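PDB 4GL8: oligopeptide ABC transporter OppAIV from Borrelia burgdorferi B31, which probably binds oligopeptides at the outer side of the cytoplasmic membrane and hands them to an ABC transporter for uptake. Local coordinates for residues 197-200 and 201-204; 213-216 and 217-221; 362-365 and 366-369; 387-390 and 391-395. One frame throughout, in Å; residues are numbered along the deposited sequence.

Contact 1: residues 197-200 and 201-204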
loop_
_atom_site.group_PDB
_atom_site.type_symbol
_atom_site.label_atom_id
_atom_site.label_comp_id
_atom_site.label_asym_id
_atom_site.label_seq_id
_atom_site.Cartn_x
_atom_site.Cartn_y
_atom_site.Cartn_z
ATOM N N TRP A 197 -8.343 -12.332 -18.285
ATOM C CA TRP A 197 -6.975 -12.163 -18.741
ATOM C C TRP A 197 -5.936 -12.557 -17.693
ATOM O O TRP A 197 -4.824 -12.952 -18.045
ATOM C CB TRP A 197 -6.722 -10.745 -19.274
ATOM C CG TRP A 197 -6.290 -9.683 -18.270
ATOM C CD1 TRP A 197 -7.100 -8.817 -17.575
ATOM C CD2 TRP A 197 -4.947 -9.340 -17.917
ATOM N NE1 TRP A 197 -6.333 -7.964 -16.809
ATOM C CE2 TRP A 197 -5.011 -8.259 -17.007
ATOM C CE3 TRP A 197 -3.704 -9.829 -18.287
ATOM C CZ2 TRP A 197 -3.871 -7.679 -16.449
ATOM C CZ3 TRP A 197 -2.556 -9.227 -17.740
ATOM C CH2 TRP A 197 -2.654 -8.182 -16.826
ATOM N N THR A 198 -6.286 -12.489 -16.417
ATOM C CA THR A 198 -5.307 -12.805 -15.383
ATOM C C THR A 198 -5.261 -14.281 -14.956
ATOM O O THR A 198 -4.489 -14.657 -14.068
ATOM C CB THR A 198 -5.574 -11.976 -14.130
ATOM O OG1 THR A 198 -6.883 -12.297 -13.641
ATOM C CG2 THR A 198 -5.460 -10.493 -14.436
ATOM N N ASP A 199 -6.102 -15.103 -15.556
ATOM C CA ASP A 199 -6.057 -16.537 -15.325
ATOM C C ASP A 199 -4.682 -17.074 -15.782
ATOM O O ASP A 199 -4.112 -16.579 -16.760
ATOM C CB ASP A 199 -7.163 -17.251 -16.120
ATOM C CG ASP A 199 -8.585 -16.949 -15.620
ATOM O OD1 ASP A 199 -8.795 -16.308 -14.570
ATOM O OD2 ASP A 199 -9.533 -17.398 -16.300
ATOM N N PRO A 200 -4.145 -18.091 -15.074
ATOM C CA PRO A 200 -2.841 -18.702 -15.406
ATOM C C PRO A 200 -2.592 -18.948 -16.911
ATOM O O PRO A 200 -1.503 -18.614 -17.429
ATOM C CB PRO A 200 -2.888 -20.026 -14.639
ATOM C CG PRO A 200 -3.693 -19.680 -13.410
ATOM C CD PRO A 200 -4.739 -18.690 -13.860
ATOM N N GLU A 201 -3.599 -19.490 -17.594
ATOM C CA GLU A 201 -3.475 -19.899 -18.984
ATOM C C GLU A 201 -3.492 -18.714 -19.933
ATOM O O GLU A 201 -3.060 -18.833 -21.073
ATOM C CB GLU A 201 -4.575 -20.922 -19.358
ATOM C CG GLU A 201 -6.008 -20.408 -19.246
ATOM C CD GLU A 201 -6.724 -20.732 -17.912
ATOM O OE1 GLU A 201 -6.049 -20.927 -16.838
ATOM O OE2 GLU A 201 -8.000 -20.750 -17.944
ATOM N N ASN A 202 -3.957 -17.559 -19.468
ATOM C CA ASN A 202 -4.039 -16.371 -20.337
ATOM C C ASN A 202 -3.055 -15.269 -20.017
ATOM O O ASN A 202 -2.620 -14.552 -20.907
ATOM C CB ASN A 202 -5.437 -15.793 -20.284
ATOM C CG ASN A 202 -6.495 -16.800 -20.692
ATOM O OD1 ASN A 202 -6.313 -17.576 -21.613
ATOM N ND2 ASN A 202 -7.602 -16.781 -19.989
ATOM N N MET A 203 -2.708 -15.109 -18.745
ATOM C CA MET A 203 -1.858 -13.986 -18.362
ATOM C C MET A 203 -0.523 -14.036 -19.099
ATOM O O MET A 203 0.093 -15.074 -19.155
ATOM C CB MET A 203 -1.585 -13.997 -16.858
ATOM C CG MET A 203 -0.659 -12.872 -16.468
ATOM S SD MET A 203 -0.391 -12.752 -14.718
ATOM C CE MET A 203 -1.939 -12.016 -14.167
ATOM N N VAL A 204 -0.079 -12.918 -19.658
ATOM C CA VAL A 204 1.276 -12.826 -20.195
ATOM C C VAL A 204 1.890 -11.662 -19.490
ATOM O O VAL A 204 1.180 -10.761 -19.073
ATOM C CB VAL A 204 1.325 -12.608 -21.731
ATOM C CG1 VAL A 204 0.667 -13.777 -22.470
ATOM C CG2 VAL A 204 0.710 -11.271 -22.110
HETATM O O HOH W 1 -0.601 -17.681 -19.921
#
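Asp199 and Met203 meet backbone to backbone where the chain turns over between helix 187-193 and strand 209-215. The motif is a beta turn from Asp199 to Asn202, with Pro200 and Glu201 at its corners close to type I backbone angles, and a second bond, to Met203 N, extends it into an alpha turn. Asp199 O holds both steps. Asn202 N lies 2.9 Å from Asp199 O, standing 50° above the carbonyl plane, while Met203 N reaches the same Asp199 O at 2.8 Å, almost in line with the C=O bond. A water adds a second tie, donating to Pro200 O and Met203 O at 2.8 Å from each.

The charged pair is less comfortable. Asp199 and Glu201 lie side by side with their carboxylate planes 44° apart, and OD2 of Asp199 is 4.0 Å from OE2 of Glu201. The salt bridge from Asp199 to Arg196 probably offsets that repulsion; Arg196 O also takes the ND2 group of Asn202.

The apolar contacts lie where the residues before and after the turn come back together. Trp197, whose NE1 is hydrogen-bonded to Asp44, brings CZ3 within 4.3 Å of Met203 CG, and CG2 of Thr198 lies over one face of the indole. Met203 runs straight out to its sulfur, then bends (chi3 -76°), which carries CE to 3.6 Å from CB and 3.8 Å from CG2 of Thr198.

Contact 2: residues 213-216 and 217-221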
loop_
_atom_site.group_PDB
_atom_site.type_symbol
_atom_site.label_atom_id
_atom_site.label_comp_id
_atom_site.label_asym_id
_atom_site.label_seq_id
_atom_site.Cartn_x
_atom_site.Cartn_y
_atom_site.Cartn_z
ATOM N N SER A 213 0.334 -21.373 -12.257
ATOM C CA SER A 213 -0.944 -21.920 -11.778
ATOM C C SER A 213 -1.390 -21.286 -10.485
ATOM O O SER A 213 -0.697 -20.463 -9.884
ATOM C CB SER A 213 -0.798 -23.427 -11.541
ATOM O OG SER A 213 0.170 -23.630 -10.532
ATOM N N ARG A 214 -2.544 -21.718 -10.033
ATOM C CA ARG A 214 -3.150 -21.130 -8.878
ATOM C C ARG A 214 -4.191 -22.062 -8.303
ATOM O O ARG A 214 -5.061 -22.546 -9.035
ATOM C CB ARG A 214 -3.858 -19.866 -9.314
ATOM C CG ARG A 214 -3.788 -18.774 -8.307
ATOM C CD ARG A 214 -4.511 -17.550 -8.795
ATOM N NE ARG A 214 -5.173 -16.968 -7.654
ATOM C CZ ARG A 214 -5.801 -15.816 -7.675
ATOM N NH1 ARG A 214 -5.851 -15.102 -8.789
ATOM N NH2 ARG A 214 -6.390 -15.389 -6.571
ATOM N N VAL A 215 -4.119 -22.305 -7.002
ATOM C CA VAL A 215 -5.230 -22.951 -6.304
ATOM C C VAL A 215 -5.889 -21.921 -5.376
ATOM O O VAL A 215 -5.251 -21.397 -4.468
ATOM C CB VAL A 215 -4.745 -24.187 -5.546
ATOM C CG1 VAL A 215 -5.930 -24.945 -4.963
ATOM C CG2 VAL A 215 -3.944 -25.080 -6.491
ATOM N N LEU A 216 -7.157 -21.609 -5.629
ATOM C CA LEU A 216 -7.844 -20.570 -4.851
ATOM C C LEU A 216 -7.763 -20.834 -3.337
ATOM O O LEU A 216 -8.001 -21.949 -2.870
ATOM C CB LEU A 216 -9.307 -20.386 -5.296
ATOM C CG LEU A 216 -9.553 -19.842 -6.722
ATOM C CD1 LEU A 216 -10.999 -19.380 -6.872
ATOM C CD2 LEU A 216 -8.615 -18.708 -7.116
ATOM N N ASN A 217 -7.388 -19.782 -2.607
ATOM C CA ASN A 217 -7.238 -19.787 -1.141
ATOM C C ASN A 217 -6.142 -20.685 -0.627
ATOM O O ASN A 217 -6.135 -21.032 0.531
ATOM C CB ASN A 217 -8.562 -20.110 -0.442
ATOM C CG ASN A 217 -9.638 -19.098 -0.767
ATOM O OD1 ASN A 217 -9.391 -17.888 -0.789
ATOM N ND2 ASN A 217 -10.834 -19.580 -1.029
ATOM N N GLU A 218 -5.181 -21.003 -1.482
ATOM C CA GLU A 218 -4.152 -21.941 -1.137
ATOM C C GLU A 218 -2.769 -21.541 -1.661
ATOM O O GLU A 218 -1.826 -21.410 -0.893
ATOM C CB GLU A 218 -4.563 -23.313 -1.670
ATOM C CG GLU A 218 -3.984 -24.469 -0.884
ATOM C CD GLU A 218 -4.070 -25.786 -1.648
ATOM O OE1 GLU A 218 -5.220 -26.221 -1.928
ATOM O OE2 GLU A 218 -2.987 -26.364 -1.971
ATOM N N LYS A 219 -2.644 -21.349 -2.967
ATOM C CA LYS A 219 -1.330 -21.182 -3.612
ATOM C C LYS A 219 -1.360 -20.300 -4.853
ATOM O O LYS A 219 -2.280 -20.369 -5.644
ATOM C CB LYS A 219 -0.812 -22.539 -4.077
ATOM C CG LYS A 219 0.093 -23.261 -3.097
ATOM C CD LYS A 219 0.742 -24.479 -3.770
ATOM C CE LYS A 219 -0.238 -25.631 -3.964
ATOM N NZ LYS A 219 -0.198 -26.159 -5.356
ATOM N N VAL A 220 -0.306 -19.519 -5.043
ATOM C CA VAL A 220 -0.077 -18.849 -6.319
ATOM C C VAL A 220 1.320 -19.322 -6.731
ATOM O O VAL A 220 2.275 -19.101 -6.009
ATOM C CB VAL A 220 -0.138 -17.312 -6.178
ATOM C CG1 VAL A 220 -0.075 -16.635 -7.535
ATOM C CG2 VAL A 220 -1.386 -16.888 -5.423
ATOM N N VAL A 221 1.415 -19.999 -7.867
ATOM C CA VAL A 221 2.674 -20.538 -8.352
ATOM C C VAL A 221 3.148 -19.714 -9.531
ATOM O O VAL A 221 2.447 -19.578 -10.553
ATOM C CB VAL A 221 2.551 -22.016 -8.752
ATOM C CG1 VAL A 221 3.923 -22.615 -9.051
ATOM C CG2 VAL A 221 1.859 -22.818 -7.642
HETATM O O HOH W 2 -4.445 -18.483 -4.853
#
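Ser213 pairs with Val221 in a beta hairpin of antiparallel strands 209-215 and 219-224, two residue pairs away from Val215-Lys219 beside the turn. Each backbone N-H of this hydrogen-bonded pair goes to the other residue's O. Ser213 OG, lying between its own N and carbonyl carbon (chi1 62°), is pressed against the Val221 side chain, 3.4 Å from CB of Val221.

Next comes Arg214, opposite Val220 in a non-hydrogen-bonded pair. Its CA-H points at the strand partner, with Arg214 CA 3.4 Å and CG 3.5 Å from Lys219 O. A water lies at the edge of the guanidinium, in its plane, 3.3 Å from Arg214 NE and 3.0 Å from Lys219 O, to which it can donate. The far end of the arginine makes a salt bridge through NH2 with Glu39.

Val215 closes the ladder: its N donates to Lys219 O and its O accepts from Lys219 N, both at 3.0 Å. Glu218 N adds a weak bond to that same Val215 O, and since Glu218 and Lys219 both face Val215, this is a classic beta bulge. Val215 CG1 runs beside Glu218, 3.4 Å from OE1, and CG2 beside Lys219. Leu216 and Asn217 form the corners of the turn.

Lys219 O thus serves a backbone N-H, a CA-H and probably a water, and the charge pair with Glu39 ties the hairpin's end to a neighbouring loop.

Contact 3: residues 362-365 and 366-369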
loop_
_atom_site.group_PDB
_atom_site.type_symbol
_atom_site.label_atom_id
_atom_site.label_comp_id
_atom_site.label_asym_id
_atom_site.label_seq_id
_atom_site.Cartn_x
_atom_site.Cartn_y
_atom_site.Cartn_z
ATOM N N GLY A 362 -21.896 13.809 25.541
ATOM C CA GLY A 362 -23.228 13.323 25.943
ATOM C C GLY A 362 -23.257 11.891 26.469
ATOM O O GLY A 362 -24.326 11.337 26.651
ATOM N N TYR A 363 -22.087 11.300 26.741
ATOM C CA TYR A 363 -21.986 9.902 27.202
ATOM C C TYR A 363 -21.155 9.801 28.481
ATOM O O TYR A 363 -20.104 9.157 28.499
ATOM C CB TYR A 363 -21.363 9.025 26.096
ATOM C CG TYR A 363 -21.946 9.333 24.759
ATOM C CD1 TYR A 363 -23.157 8.789 24.385
ATOM C CD2 TYR A 363 -21.329 10.235 23.900
ATOM C CE1 TYR A 363 -23.729 9.093 23.172
ATOM C CE2 TYR A 363 -21.909 10.570 22.681
ATOM C CZ TYR A 363 -23.119 9.984 22.328
ATOM O OH TYR A 363 -23.747 10.267 21.140
ATOM N N PRO A 364 -21.605 10.467 29.552
ATOM C CA PRO A 364 -20.787 10.413 30.756
ATOM C C PRO A 364 -20.649 8.965 31.248
ATOM O O PRO A 364 -21.595 8.175 31.158
ATOM C CB PRO A 364 -21.562 11.304 31.747
ATOM C CG PRO A 364 -22.972 11.241 31.267
ATOM C CD PRO A 364 -22.841 11.238 29.768
ATOM N N ASN A 365 -19.460 8.620 31.710
ATOM C CA ASN A 365 -19.096 7.232 32.050
ATOM C C ASN A 365 -19.594 6.186 31.046
ATOM O O ASN A 365 -19.861 5.041 31.407
ATOM C CB ASN A 365 -19.538 6.865 33.472
ATOM C CG ASN A 365 -18.782 5.640 34.013
ATOM O OD1 ASN A 365 -17.558 5.527 33.840
ATOM N ND2 ASN A 365 -19.514 4.700 34.636
ATOM N N GLY A 366 -19.700 6.607 29.785
ATOM C CA GLY A 366 -20.141 5.762 28.706
ATOM C C GLY A 366 -21.636 5.608 28.512
ATOM O O GLY A 366 -22.046 4.932 27.581
ATOM N N ASN A 367 -22.450 6.225 29.366
ATOM C CA ASN A 367 -23.918 6.080 29.285
ATOM C C ASN A 367 -24.483 6.419 27.902
ATOM O O ASN A 367 -24.136 7.453 27.320
ATOM C CB ASN A 367 -24.633 6.978 30.292
ATOM C CG ASN A 367 -24.363 6.595 31.725
ATOM O OD1 ASN A 367 -23.939 5.483 32.025
ATOM N ND2 ASN A 367 -24.619 7.532 32.627
ATOM N N ASN A 368 -25.320 5.524 27.383
ATOM C CA ASN A 368 -25.949 5.677 26.086
ATOM C C ASN A 368 -25.026 5.648 24.876
ATOM O O ASN A 368 -25.502 5.828 23.759
ATOM C CB ASN A 368 -26.834 6.934 26.076
ATOM C CG ASN A 368 -27.943 6.850 27.106
ATOM O OD1 ASN A 368 -28.727 5.895 27.101
ATOM N ND2 ASN A 368 -27.994 7.814 28.016
ATOM N N PHE A 369 -23.732 5.356 25.064
ATOM C CA PHE A 369 -22.864 5.079 23.915
ATOM C C PHE A 369 -23.331 3.809 23.183
ATOM O O PHE A 369 -23.506 2.773 23.807
ATOM C CB PHE A 369 -21.399 4.938 24.304
ATOM C CG PHE A 369 -20.457 5.246 23.152
ATOM C CD1 PHE A 369 -20.167 6.580 22.812
ATOM C CD2 PHE A 369 -19.924 4.230 22.377
ATOM C CE1 PHE A 369 -19.339 6.887 21.758
ATOM C CE2 PHE A 369 -19.115 4.540 21.298
ATOM C CZ PHE A 369 -18.809 5.874 20.992
HETATM O O HOH W 3 -22.440 3.734 31.236
#
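Tyr363 and Phe369 make a T-shaped (edge-to-face) pair across a run of tight turns just after the Schellman motif that ends helix 351-361 at Gly362. The last of these, from Gly366 to Phe369, is a type II beta turn, and it brings Phe369 round to one face of the Tyr363 ring.

Along Tyr363, CB comes first, 3.4 Å from Asn367 O. CG faces the edge of the other ring, Phe369 CD1 standing 3.8 Å away over the tyrosine's face. On one flank CD1 abuts the turn backbone, 3.5 Å from Phe369 N, and CE1 follows it to 3.8 Å from Asn368 O; Asn367 O itself sits at the ring's edge, near its plane. On the other flank CD2 again meets Phe369 CD1. The ring planes stand at 81°, centroids 5.2 Å apart, the edge of Phe369 turned to the face of Tyr363. Pro299, Val305 and Leu358 touch both side chains, so the pair packs the loop against helices 303-311 and 351-361.

Two backbone bonds fold the chain between the rings. Gly366 N donates to Tyr363 O, and Asn367 N to Pro364 O at 2.8 Å, the latter N-H pointing at its oxygen with an angle of 165°.

Contact 4: residues 387-390 and 391-395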
loop_
_atom_site.group_PDB
_atom_site.type_symbol
_atom_site.label_atom_id
_atom_site.label_comp_id
_atom_site.label_asym_id
_atom_site.label_seq_id
_atom_site.Cartn_x
_atom_site.Cartn_y
_atom_site.Cartn_z
ATOM N N GLU A 387 -8.244 -6.560 20.060
ATOM C CA GLU A 387 -8.586 -6.917 21.431
ATOM C C GLU A 387 -7.995 -5.937 22.442
ATOM O O GLU A 387 -8.654 -5.601 23.435
ATOM C CB GLU A 387 -8.182 -8.379 21.740
ATOM C CG GLU A 387 -9.238 -9.374 21.229
ATOM C CD GLU A 387 -8.814 -10.844 21.249
ATOM O OE1 GLU A 387 -7.715 -11.159 21.719
ATOM O OE2 GLU A 387 -9.571 -11.706 20.750
ATOM N N PHE A 388 -6.759 -5.483 22.201
ATOM C CA PHE A 388 -6.159 -4.427 23.041
ATOM C C PHE A 388 -6.963 -3.130 22.938
ATOM O O PHE A 388 -7.246 -2.502 23.941
ATOM C CB PHE A 388 -4.731 -4.150 22.604
ATOM C CG PHE A 388 -4.045 -3.049 23.370
ATOM C CD1 PHE A 388 -3.445 -3.304 24.594
ATOM C CD2 PHE A 388 -3.928 -1.767 22.829
ATOM C CE1 PHE A 388 -2.773 -2.303 25.283
ATOM C CE2 PHE A 388 -3.262 -0.762 23.513
ATOM C CZ PHE A 388 -2.685 -1.029 24.746
ATOM N N ILE A 389 -7.328 -2.738 21.719
ATOM C CA ILE A 389 -8.092 -1.510 21.511
ATOM C C ILE A 389 -9.443 -1.633 22.221
ATOM O O ILE A 389 -9.877 -0.719 22.898
ATOM C CB ILE A 389 -8.360 -1.222 20.013
ATOM C CG1 ILE A 389 -7.076 -1.211 19.180
ATOM C CG2 ILE A 389 -9.147 0.083 19.844
ATOM C CD1 ILE A 389 -6.326 0.072 19.193
ATOM N N GLN A 390 -10.095 -2.785 22.070
ATOM C CA GLN A 390 -11.393 -3.013 22.693
ATOM C C GLN A 390 -11.320 -2.788 24.195
ATOM O O GLN A 390 -12.170 -2.098 24.769
ATOM C CB GLN A 390 -11.862 -4.443 22.423
ATOM C CG GLN A 390 -13.132 -4.824 23.158
ATOM C CD GLN A 390 -13.598 -6.230 22.825
ATOM O OE1 GLN A 390 -12.854 -7.190 22.971
ATOM N NE2 GLN A 390 -14.851 -6.351 22.404
ATOM N N ASN A 391 -10.286 -3.392 24.797
ATOM C CA ASN A 391 -9.990 -3.282 26.209
ATOM C C ASN A 391 -9.610 -1.877 26.671
ATOM O O ASN A 391 -9.925 -1.501 27.793
ATOM C CB ASN A 391 -8.854 -4.259 26.585
ATOM C CG ASN A 391 -8.491 -4.199 28.054
ATOM O OD1 ASN A 391 -7.704 -3.354 28.509
ATOM N ND2 ASN A 391 -9.059 -5.095 28.806
ATOM N N GLN A 392 -8.903 -1.124 25.840
ATOM C CA GLN A 392 -8.602 0.267 26.171
ATOM C C GLN A 392 -9.892 1.090 26.255
ATOM O O GLN A 392 -10.111 1.797 27.226
ATOM C CB GLN A 392 -7.640 0.896 25.151
ATOM C CG GLN A 392 -6.230 0.320 25.183
ATOM C CD GLN A 392 -5.466 0.724 26.425
ATOM O OE1 GLN A 392 -5.150 1.888 26.611
ATOM N NE2 GLN A 392 -5.210 -0.235 27.303
ATOM N N TRP A 393 -10.740 1.005 25.235
ATOM C CA TRP A 393 -12.050 1.671 25.282
ATOM C C TRP A 393 -12.966 1.231 26.454
ATOM O O TRP A 393 -13.636 2.064 27.095
ATOM C CB TRP A 393 -12.729 1.550 23.938
ATOM C CG TRP A 393 -11.980 2.323 22.884
ATOM C CD1 TRP A 393 -11.129 3.373 23.086
ATOM C CD2 TRP A 393 -12.033 2.125 21.482
ATOM N NE1 TRP A 393 -10.652 3.846 21.902
ATOM C CE2 TRP A 393 -11.199 3.108 20.889
ATOM C CE3 TRP A 393 -12.719 1.227 20.652
ATOM C CZ2 TRP A 393 -11.009 3.193 19.536
ATOM C CZ3 TRP A 393 -12.535 1.327 19.297
ATOM C CH2 TRP A 393 -11.688 2.306 18.757
ATOM N N LYS A 394 -12.955 -0.053 26.778
ATOM C CA LYS A 394 -13.742 -0.504 27.910
ATOM C C LYS A 394 -13.177 0.067 29.214
ATOM O O LYS A 394 -13.885 0.748 29.947
ATOM C CB LYS A 394 -13.816 -2.031 27.966
ATOM C CG LYS A 394 -14.581 -2.575 29.169
ATOM C CD LYS A 394 -15.954 -1.910 29.320
ATOM C CE LYS A 394 -16.884 -2.673 30.264
ATOM N NZ LYS A 394 -18.259 -2.100 30.181
ATOM N N LYS A 395 -11.902 -0.177 29.473
ATOM C CA LYS A 395 -11.244 0.317 30.683
ATOM C C LYS A 395 -11.247 1.849 30.833
ATOM O O LYS A 395 -11.551 2.352 31.889
ATOM C CB LYS A 395 -9.802 -0.194 30.730
ATOM C CG LYS A 395 -9.053 0.164 32.004
ATOM C CD LYS A 395 -7.868 -0.764 32.274
ATOM C CE LYS A 395 -6.788 -0.719 31.190
ATOM N NZ LYS A 395 -6.047 0.561 31.169
#
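Ile389 and Trp393, one turn apart on helix 380-397, form the tightest part of this contact. CG2 of Ile389 sits over the face of the indole, 3.5 Å from the centroid of its six-membered ring and 8° off the ring normal, a nearly axial CH-pi contact. The two side chains point the same way, and CG2 comes to 3.5 Å from Trp393 CH2.

Beside it, Phe388 and Gln392 pack flat on flat. The glutamine's CG lies over the ring towards its rim, 3.6 Å from Phe388 CE2; a bend at chi2 (-71°) then folds the amide back over the ring, so that the two planes are 5° apart and NE2 is 3.7 Å from Phe388 CZ. Both polar groups are held from outside: Gln392 OE1 accepts from Asp314 N, and Trp393 NE1 donates to Leu309 O. On this side Phe388 touches Thr317, Leu318 and Val322 of helix 315-323, Trp393 touches Val401 of strand 401-406, and Ile389, Gln392 and Trp393 all touch Ile313.

The other side of the helix is looser and solvent-facing. Glu387 and Asn391 meet there only through Asn391 N and CB against Glu387 O, and their polar ends lead away from each other. Lys394 touches the earlier turn with CB, near Gln390 O, before its chain runs off to Asn398 and Asn400.

Regular i to i+4 backbone bonds, such as Trp393 N to Ile389 O at 3.0 Å, underlie both sides. Gln392 OE1 and Trp393 NE1 are bonded to backbone groups, which restrains the rotation of amide and indole while their carbon faces supply the packing.

In the fold
Contacts 1 and 2 are neighbours: their centres lie 13 Å apart, and Pro200 CG of the first packs 3.9 Å from Ser213 CA of the second, setting the turn against the hairpin. Contacts 3 and 4 form another pair, 16 Å between centres and about 7 Å between nearest atoms. They do not touch, but Asn398 joins them, giving ND2 to Asn365 O and taking Lys394 NZ on OD1, and Ile399 packs on both Phe369 and Trp393. Between the pairs the gap is wide: contacts 1 and 3 have centres 55 Å apart on opposite sides of the chain's centre, consistent with different lobes of a peptide-binding protein.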